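Long-range contact in NAD-dependent epimerase/dehydratase domain-containing protein (Ruegeria pomeroyi DSS-3, PDB 3IUS), which is of unknown function but probably binds NAD in a Rossmann-type fold, as an epimerase/dehydratase-like protein: residues A[139-152]-A[195-208]. Numbering follows the deposited sequence.
Sequences QAVPNLPLHVFRLA and SMARPDPGAVYNVC
H147 reaches out of its strand to the loop that follows helix 185-197, and its ring takes a hydrogen bond from the backbone of D200, D200 N to H147 NE2 at 2.8 Å. The donor approaches NE2 in the imidazole plane, only 7° out of it, which leaves ND1 as the probable proton carrier, bonded to V98 O. CG stands anti to the carbonyl carbon (chi1 -56°), a turn that carries the ring out to P199 and D200, while W97 stacks on it. With an alanine in place of H147, D200 N would probably lose its acceptor, V98 O its side-chain donor and W97 the ring stacked on it, freeing the loop to shift.

Beyond the histidine, strands 146-151 and 204-207 run parallel, joined by a regular ladder from V148 N to A203 O (3.0 Å) through A152 N to V207 O. On one face F149 lies beside Y205, both pointing the same way; their planes are 20° apart but slid so far that the rings barely overlap, with F149 CE1 3.6 Å from Y205 CD2. F149 CZ meets S195 OG edge-on at 3.4 Å, a hydroxyl hydrogen-bonded to W97 NE1, and V191 and L192 also touch this ring. On the other face the extended R150 carries its guanidinium across V204, whose CG1 sits 3.4 Å above the centre of the plane; NH2 forms a salt bridge with E135 and NH1 a hydrogen bond with Y107 OH. The chemistry thus divides the work: backbone bonds and side-chain packing, including the guanidinium laid on V204, join neighbouring strands of the Rossmann-type sheet, while a histidine, probably neutral with its proton on ND1, ties the connecting loop to strand 97-103.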
ATOM      1  N   GLN A 139     -16.262  -5.813   2.832  1.00 16.63           N
ATOM      2  CA  GLN A 139     -16.956  -5.569   4.098  0.50 18.43           C
ATOM      3  C   GLN A 139     -18.333  -6.234   4.161  1.00 18.81           C
ATOM      4  O   GLN A 139     -18.917  -6.351   5.238  1.00 20.36           O
ATOM      5  CB  GLN A 139     -17.079  -4.065   4.378  0.50 19.01           C
ATOM      6  CG  GLN A 139     -15.756  -3.364   4.689  0.50 17.83           C
ATOM      7  CD  GLN A 139     -15.343  -3.500   6.145  0.50 20.46           C
ATOM      8  OE1 GLN A 139     -15.945  -4.257   6.905  0.50 14.73           O
ATOM      9  NE2 GLN A 139     -14.314  -2.760   6.541  0.50 14.48           N
ATOM     10  N   ALA A 140     -18.848  -6.669   3.014  1.00 15.61           N
ATOM     11  CA  ALA A 140     -20.164  -7.311   2.970  1.00 22.56           C
ATOM     12  C   ALA A 140     -20.130  -8.810   3.276  1.00 25.83           C
ATOM     13  O   ALA A 140     -21.162  -9.401   3.599  1.00 22.22           O
ATOM     14  CB  ALA A 140     -20.836  -7.063   1.628  1.00 21.32           C
ATOM     15  N   VAL A 141     -18.953  -9.419   3.177  1.00 22.18           N
ATOM     16  CA  VAL A 141     -18.809 -10.857   3.410  1.00 20.83           C
ATOM     17  C   VAL A 141     -19.074 -11.202   4.877  1.00 17.48           C
ATOM     18  O   VAL A 141     -18.285 -10.872   5.754  1.00 18.61           O
ATOM     19  CB  VAL A 141     -17.409 -11.365   3.016  1.00 21.29           C
ATOM     20  CG1 VAL A 141     -17.351 -12.878   3.105  1.00 25.20           C
ATOM     21  CG2 VAL A 141     -17.037 -10.895   1.604  1.00 18.30           C
ATOM     22  N   PRO A 142     -20.194 -11.881   5.144  1.00 17.61           N
ATOM     23  CA  PRO A 142     -20.576 -12.176   6.531  1.00 20.33           C
ATOM     24  C   PRO A 142     -19.501 -12.948   7.303  1.00 21.02           C
ATOM     25  O   PRO A 142     -18.970 -13.940   6.800  1.00 23.70           O
ATOM     26  CB  PRO A 142     -21.836 -13.042   6.371  1.00 19.10           C
ATOM     27  CG  PRO A 142     -22.347 -12.762   4.998  1.00 21.74           C
ATOM     28  CD  PRO A 142     -21.134 -12.444   4.164  1.00 19.00           C
ATOM     29  N   ASN A 143     -19.182 -12.480   8.507  1.00 20.15           N
ATOM     30  CA  ASN A 143     -18.313 -13.202   9.437  1.00 17.54           C
ATOM     31  C   ASN A 143     -16.853 -13.331   9.012  1.00 23.02           C
ATOM     32  O   ASN A 143     -16.097 -14.108   9.593  1.00 27.39           O
ATOM     33  CB  ASN A 143     -18.888 -14.583   9.745  1.00 24.32           C
ATOM     34  CG  ASN A 143     -20.312 -14.519  10.261  1.00 26.56           C
ATOM     35  OD1 ASN A 143     -21.221 -15.094   9.667  1.00 27.56           O
ATOM     36  ND2 ASN A 143     -20.514 -13.806  11.362  1.00 24.71           N
ATOM     37  N   LEU A 144     -16.459 -12.569   7.998  1.00 19.29           N
ATOM     38  CA  LEU A 144     -15.063 -12.522   7.589  1.00 18.87           C
ATOM     39  C   LEU A 144     -14.286 -11.592   8.528  1.00 19.07           C
ATOM     40  O   LEU A 144     -14.723 -10.468   8.787  1.00 19.37           O
ATOM     41  CB  LEU A 144     -14.972 -12.032   6.143  1.00 16.39           C
ATOM     42  CG  LEU A 144     -13.724 -12.378   5.333  1.00 21.74           C
ATOM     43  CD1 LEU A 144     -13.605 -13.885   5.122  1.00 20.77           C
ATOM     44  CD2 LEU A 144     -13.775 -11.659   3.998  1.00 21.62           C
ATOM     45  N   PRO A 145     -13.137 -12.058   9.050  1.00 18.68           N
ATOM     46  CA  PRO A 145     -12.294 -11.255   9.947  1.00 18.19           C
ATOM     47  C   PRO A 145     -11.542 -10.210   9.138  1.00 19.49           C
ATOM     48  O   PRO A 145     -10.313 -10.237   9.102  1.00 18.39           O
ATOM     49  CB  PRO A 145     -11.292 -12.271  10.508  1.00 25.84           C
ATOM     50  CG  PRO A 145     -11.702 -13.617   9.967  1.00 26.26           C
ATOM     51  CD  PRO A 145     -12.541 -13.373   8.765  1.00 19.69           C
ATOM     52  N   LEU A 146     -12.281  -9.309   8.501  1.00 20.94           N
ATOM     53  CA  LEU A 146     -11.717  -8.370   7.535  1.00 18.19           C
ATOM     54  C   LEU A 146     -11.057  -7.160   8.181  1.00 20.13           C
ATOM     55  O   LEU A 146     -11.562  -6.602   9.151  1.00 18.40           O
ATOM     56  CB  LEU A 146     -12.806  -7.889   6.571  1.00 17.21           C
ATOM     57  CG  LEU A 146     -12.342  -6.826   5.576  1.00 23.23           C
ATOM     58  CD1 LEU A 146     -11.399  -7.440   4.537  1.00 24.86           C
ATOM     59  CD2 LEU A 146     -13.528  -6.146   4.921  1.00 21.24           C
ATOM     60  N   HIS A 147      -9.930  -6.744   7.610  1.00 15.09           N
ATOM     61  CA  HIS A 147      -9.236  -5.549   8.041  1.00 15.58           C
ATOM     62  C   HIS A 147      -8.862  -4.846   6.766  1.00 17.14           C
ATOM     63  O   HIS A 147      -8.375  -5.484   5.841  1.00 15.07           O
ATOM     64  CB  HIS A 147      -7.981  -5.906   8.843  1.00 14.96           C
ATOM     65  CG  HIS A 147      -8.261  -6.781  10.027  1.00 17.98           C
ATOM     66  ND1 HIS A 147      -8.573  -8.117   9.903  1.00 18.96           N
ATOM     67  CD2 HIS A 147      -8.295  -6.506  11.352  1.00 18.46           C
ATOM     68  CE1 HIS A 147      -8.786  -8.629  11.103  1.00 18.32           C
ATOM     69  NE2 HIS A 147      -8.622  -7.675  12.000  1.00 16.57           N
ATOM     70  N   VAL A 148      -9.143  -3.550   6.708  1.00 14.61           N
ATOM     71  CA  VAL A 148      -8.821  -2.751   5.535  1.00 14.61           C
ATOM     72  C   VAL A 148      -7.673  -1.817   5.861  1.00 14.44           C
ATOM     73  O   VAL A 148      -7.696  -1.113   6.873  1.00 14.71           O
ATOM     74  CB  VAL A 148     -10.033  -1.924   5.066  1.00 15.87           C
ATOM     75  CG1 VAL A 148      -9.609  -0.908   4.000  1.00 17.39           C
ATOM     76  CG2 VAL A 148     -11.140  -2.842   4.544  1.00 16.97           C
ATOM     77  N   PHE A 149      -6.675  -1.794   4.982  1.00 18.08           N
ATOM     78  CA  PHE A 149      -5.505  -0.960   5.178  1.00 14.45           C
ATOM     79  C   PHE A 149      -5.403   0.011   4.028  1.00 14.82           C
ATOM     80  O   PHE A 149      -5.133  -0.390   2.902  1.00 16.23           O
ATOM     81  CB  PHE A 149      -4.240  -1.824   5.264  1.00 15.04           C
ATOM     82  CG  PHE A 149      -4.270  -2.824   6.382  1.00 16.12           C
ATOM     83  CD1 PHE A 149      -3.795  -2.487   7.639  1.00 14.47           C
ATOM     84  CD2 PHE A 149      -4.789  -4.095   6.179  1.00 14.88           C
ATOM     85  CE1 PHE A 149      -3.837  -3.401   8.677  1.00 21.16           C
ATOM     86  CE2 PHE A 149      -4.827  -5.014   7.211  1.00 14.91           C
ATOM     87  CZ  PHE A 149      -4.347  -4.664   8.458  1.00 14.72           C
ATOM     88  N   ARG A 150      -5.649   1.285   4.314  1.00 14.36           N
ATOM     89  CA  ARG A 150      -5.570   2.320   3.300  1.00 15.38           C
ATOM     90  C   ARG A 150      -4.143   2.836   3.230  1.00 16.79           C
ATOM     91  O   ARG A 150      -3.695   3.614   4.075  1.00 14.00           O
ATOM     92  CB  ARG A 150      -6.594   3.429   3.575  1.00 14.86           C
ATOM     93  CG  ARG A 150      -8.019   2.862   3.711  1.00 16.56           C
ATOM     94  CD  ARG A 150      -9.087   3.923   3.979  1.00 13.72           C
ATOM     95  NE  ARG A 150     -10.425   3.332   3.906  1.00 13.78           N
ATOM     96  CZ  ARG A 150     -11.509   3.834   4.495  1.00 20.13           C
ATOM     97  NH1 ARG A 150     -11.419   4.946   5.218  1.00 15.78           N
ATOM     98  NH2 ARG A 150     -12.681   3.219   4.366  1.00 19.21           N
ATOM     99  N   LEU A 151      -3.432   2.370   2.211  1.00 16.08           N
ATOM    100  CA  LEU A 151      -2.005   2.625   2.074  1.00 14.51           C
ATOM    101  C   LEU A 151      -1.752   3.958   1.395  1.00 17.10           C
ATOM    102  O   LEU A 151      -2.423   4.311   0.430  1.00 17.90           O
ATOM    103  CB  LEU A 151      -1.339   1.499   1.277  1.00 14.83           C
ATOM    104  CG  LEU A 151      -1.509   0.064   1.775  1.00 19.50           C
ATOM    105  CD1 LEU A 151      -0.804  -0.923   0.842  1.00 23.99           C
ATOM    106  CD2 LEU A 151      -0.991  -0.080   3.195  1.00 14.82           C
ATOM    107  N   ALA A 152      -0.787   4.701   1.918  1.00 16.10           N
ATOM    108  CA  ALA A 152      -0.319   5.904   1.255  1.00 14.47           C
ATOM    109  C   ALA A 152       0.624   5.498   0.123  1.00 14.64           C
ATOM    110  O   ALA A 152       0.759   4.312  -0.194  1.00 14.85           O
ATOM    111  CB  ALA A 152       0.376   6.821   2.255  1.00 15.62           C
ATOM    112  N   SER A 195      -1.466  -6.192  13.082  1.00 16.07           N
ATOM    113  CA  SER A 195      -2.886  -6.491  12.928  1.00 17.80           C
ATOM    114  C   SER A 195      -3.119  -7.994  12.992  1.00 20.50           C
ATOM    115  O   SER A 195      -4.065  -8.461  13.644  1.00 17.85           O
ATOM    116  CB  SER A 195      -3.423  -5.918  11.612  1.00 17.86           C
ATOM    117  OG  SER A 195      -4.800  -6.207  11.450  1.00 14.64           O
HETATM  118  N   MSE A 196      -2.258  -8.757  12.325  1.00 17.56           N
HETATM  119  CA  MSE A 196      -2.313 -10.216  12.447  1.00 25.56           C
HETATM  120  C   MSE A 196      -2.296 -10.636  13.919  1.00 24.33           C
HETATM  121  O   MSE A 196      -3.003 -11.559  14.316  1.00 27.12           O
HETATM  122  CB  MSE A 196      -1.162 -10.883  11.684  1.00 26.82           C
HETATM  123  CG  MSE A 196      -1.463 -11.196  10.225  1.00 27.08           C
HETATM  124 SE   MSE A 196       0.141 -11.210   9.103  0.70 35.63          SE
HETATM  125  CE  MSE A 196      -0.652 -11.924   7.486  1.00 50.00           C
ATOM    126  N   ALA A 197      -1.502  -9.940  14.730  1.00 24.65           N
ATOM    127  CA  ALA A 197      -1.365 -10.284  16.148  1.00 29.90           C
ATOM    128  C   ALA A 197      -2.570  -9.866  16.992  1.00 34.18           C
ATOM    129  O   ALA A 197      -2.926 -10.546  17.961  1.00 35.40           O
ATOM    130  CB  ALA A 197      -0.081  -9.692  16.722  1.00 27.21           C
ATOM    131  N   ARG A 198      -3.183  -8.739  16.633  1.00 31.88           N
ATOM    132  CA  ARG A 198      -4.369  -8.239  17.326  1.00 28.51           C
ATOM    133  C   ARG A 198      -5.546  -8.047  16.364  1.00 16.62           C
ATOM    134  O   ARG A 198      -5.904  -6.913  16.040  1.00 21.86           O
ATOM    135  CB  ARG A 198      -4.077  -6.898  18.013  1.00 30.57           C
ATOM    136  CG  ARG A 198      -2.948  -6.891  19.036  1.00 39.60           C
ATOM    137  CD  ARG A 198      -2.825  -5.498  19.659  1.00 47.71           C
ATOM    138  NE  ARG A 198      -1.582  -5.311  20.407  1.00 53.02           N
ATOM    139  CZ  ARG A 198      -1.180  -4.150  20.923  1.00 52.26           C
ATOM    140  NH1 ARG A 198      -1.924  -3.059  20.777  1.00 46.13           N
ATOM    141  NH2 ARG A 198      -0.033  -4.077  21.587  1.00 51.60           N
ATOM    142  N   PRO A 199      -6.162  -9.150  15.911  1.00 21.59           N
ATOM    143  CA  PRO A 199      -7.293  -9.045  14.980  1.00 26.86           C
ATOM    144  C   PRO A 199      -8.497  -8.287  15.551  1.00 27.23           C
ATOM    145  O   PRO A 199      -8.849  -8.442  16.723  1.00 28.45           O
ATOM    146  CB  PRO A 199      -7.660 -10.505  14.706  1.00 25.29           C
ATOM    147  CG  PRO A 199      -6.418 -11.276  15.010  1.00 29.42           C
ATOM    148  CD  PRO A 199      -5.771 -10.550  16.149  1.00 25.98           C
ATOM    149  N   ASP A 200      -9.126  -7.481  14.704  1.00 24.03           N
ATOM    150  CA  ASP A 200     -10.259  -6.652  15.088  1.00 19.60           C
ATOM    151  C   ASP A 200     -11.215  -6.560  13.898  1.00 20.73           C
ATOM    152  O   ASP A 200     -11.253  -5.553  13.196  1.00 18.29           O
ATOM    153  CB  ASP A 200      -9.768  -5.267  15.520  1.00 18.03           C
ATOM    154  CG  ASP A 200     -10.872  -4.397  16.104  1.00 25.04           C
ATOM    155  OD1 ASP A 200     -11.933  -4.930  16.492  1.00 28.79           O
ATOM    156  OD2 ASP A 200     -10.667  -3.169  16.192  1.00 24.25           O
ATOM    157  N   PRO A 201     -11.985  -7.630  13.660  1.00 23.36           N
ATOM    158  CA  PRO A 201     -12.829  -7.758  12.467  1.00 24.11           C
ATOM    159  C   PRO A 201     -13.622  -6.498  12.144  1.00 24.82           C
ATOM    160  O   PRO A 201     -14.354  -5.994  12.994  1.00 23.03           O
ATOM    161  CB  PRO A 201     -13.767  -8.907  12.839  1.00 21.03           C
ATOM    162  CG  PRO A 201     -12.922  -9.769  13.700  1.00 24.39           C
ATOM    163  CD  PRO A 201     -12.097  -8.814  14.530  1.00 23.26           C
ATOM    164  N   GLY A 202     -13.453  -5.995  10.924  1.00 20.51           N
ATOM    165  CA  GLY A 202     -14.163  -4.813  10.466  1.00 24.95           C
ATOM    166  C   GLY A 202     -13.363  -3.520  10.526  1.00 20.17           C
ATOM    167  O   GLY A 202     -13.781  -2.503   9.976  1.00 25.63           O
ATOM    168  N   ALA A 203     -12.208  -3.559  11.182  1.00 20.42           N
ATOM    169  CA  ALA A 203     -11.421  -2.355  11.411  1.00 22.36           C
ATOM    170  C   ALA A 203     -10.823  -1.833  10.113  1.00 13.99           C
ATOM    171  O   ALA A 203     -10.482  -2.610   9.236  1.00 14.19           O
ATOM    172  CB  ALA A 203     -10.325  -2.619  12.420  1.00 21.61           C
ATOM    173  N   VAL A 204     -10.729  -0.510  10.019  1.00 16.27           N
ATOM    174  CA  VAL A 204     -10.033   0.174   8.934  1.00 15.37           C
ATOM    175  C   VAL A 204      -8.866   0.953   9.532  1.00 13.62           C
ATOM    176  O   VAL A 204      -9.018   1.611  10.559  1.00 14.66           O
ATOM    177  CB  VAL A 204     -10.972   1.158   8.212  1.00 17.06           C
ATOM    178  CG1 VAL A 204     -10.235   1.881   7.088  1.00 18.19           C
ATOM    179  CG2 VAL A 204     -12.182   0.434   7.667  1.00 19.16           C
ATOM    180  N   TYR A 205      -7.703   0.904   8.881  1.00 15.59           N
ATOM    181  CA  TYR A 205      -6.524   1.596   9.378  1.00 13.58           C
ATOM    182  C   TYR A 205      -5.897   2.368   8.245  1.00 13.61           C
ATOM    183  O   TYR A 205      -5.629   1.792   7.196  1.00 13.80           O
ATOM    184  CB  TYR A 205      -5.468   0.608   9.877  1.00 13.70           C
ATOM    185  CG  TYR A 205      -5.974  -0.376  10.900  1.00 13.73           C
ATOM    186  CD1 TYR A 205      -5.972  -0.060  12.249  1.00 17.03           C
ATOM    187  CD2 TYR A 205      -6.434  -1.624  10.514  1.00 18.28           C
ATOM    188  CE1 TYR A 205      -6.435  -0.961  13.191  1.00 20.30           C
ATOM    189  CE2 TYR A 205      -6.899  -2.533  11.446  1.00 17.14           C
ATOM    190  CZ  TYR A 205      -6.888  -2.200  12.781  1.00 19.12           C
ATOM    191  OH  TYR A 205      -7.358  -3.110  13.706  1.00 17.80           O
ATOM    192  N   ASN A 206      -5.677   3.657   8.465  1.00 13.42           N
ATOM    193  CA  ASN A 206      -4.821   4.445   7.578  1.00 13.44           C
ATOM    194  C   ASN A 206      -3.371   4.050   7.799  1.00 18.06           C
ATOM    195  O   ASN A 206      -2.919   3.965   8.937  1.00 15.62           O
ATOM    196  CB  ASN A 206      -4.957   5.934   7.875  1.00 13.22           C
ATOM    197  CG  ASN A 206      -6.288   6.497   7.459  1.00 13.14           C
ATOM    198  OD1 ASN A 206      -6.697   7.557   7.942  1.00 16.68           O
ATOM    199  ND2 ASN A 206      -6.976   5.803   6.569  1.00 13.28           N
ATOM    200  N   VAL A 207      -2.621   3.844   6.718  1.00 16.11           N
ATOM    201  CA  VAL A 207      -1.229   3.446   6.854  1.00 13.84           C
ATOM    202  C   VAL A 207      -0.370   4.440   6.102  1.00 13.86           C
ATOM    203  O   VAL A 207      -0.160   4.308   4.902  1.00 16.61           O
ATOM    204  CB  VAL A 207      -0.971   2.006   6.355  1.00 14.10           C
ATOM    205  CG1 VAL A 207       0.465   1.603   6.643  1.00 14.21           C
ATOM    206  CG2 VAL A 207      -1.931   1.031   7.038  1.00 14.10           C
ATOM    207  N   CYS A 208       0.089   5.452   6.830  1.00 13.69           N
ATOM    208  CA  CYS A 208       0.885   6.536   6.267  1.00 13.70           C
ATOM    209  C   CYS A 208       1.813   7.042   7.363  1.00 13.59           C
ATOM    210  O   CYS A 208       1.590   6.765   8.534  1.00 13.46           O
ATOM    211  CB  CYS A 208      -0.024   7.679   5.809  1.00 22.43           C
ATOM    212  SG  CYS A 208      -1.176   8.261   7.104  1.00 19.98           S
TER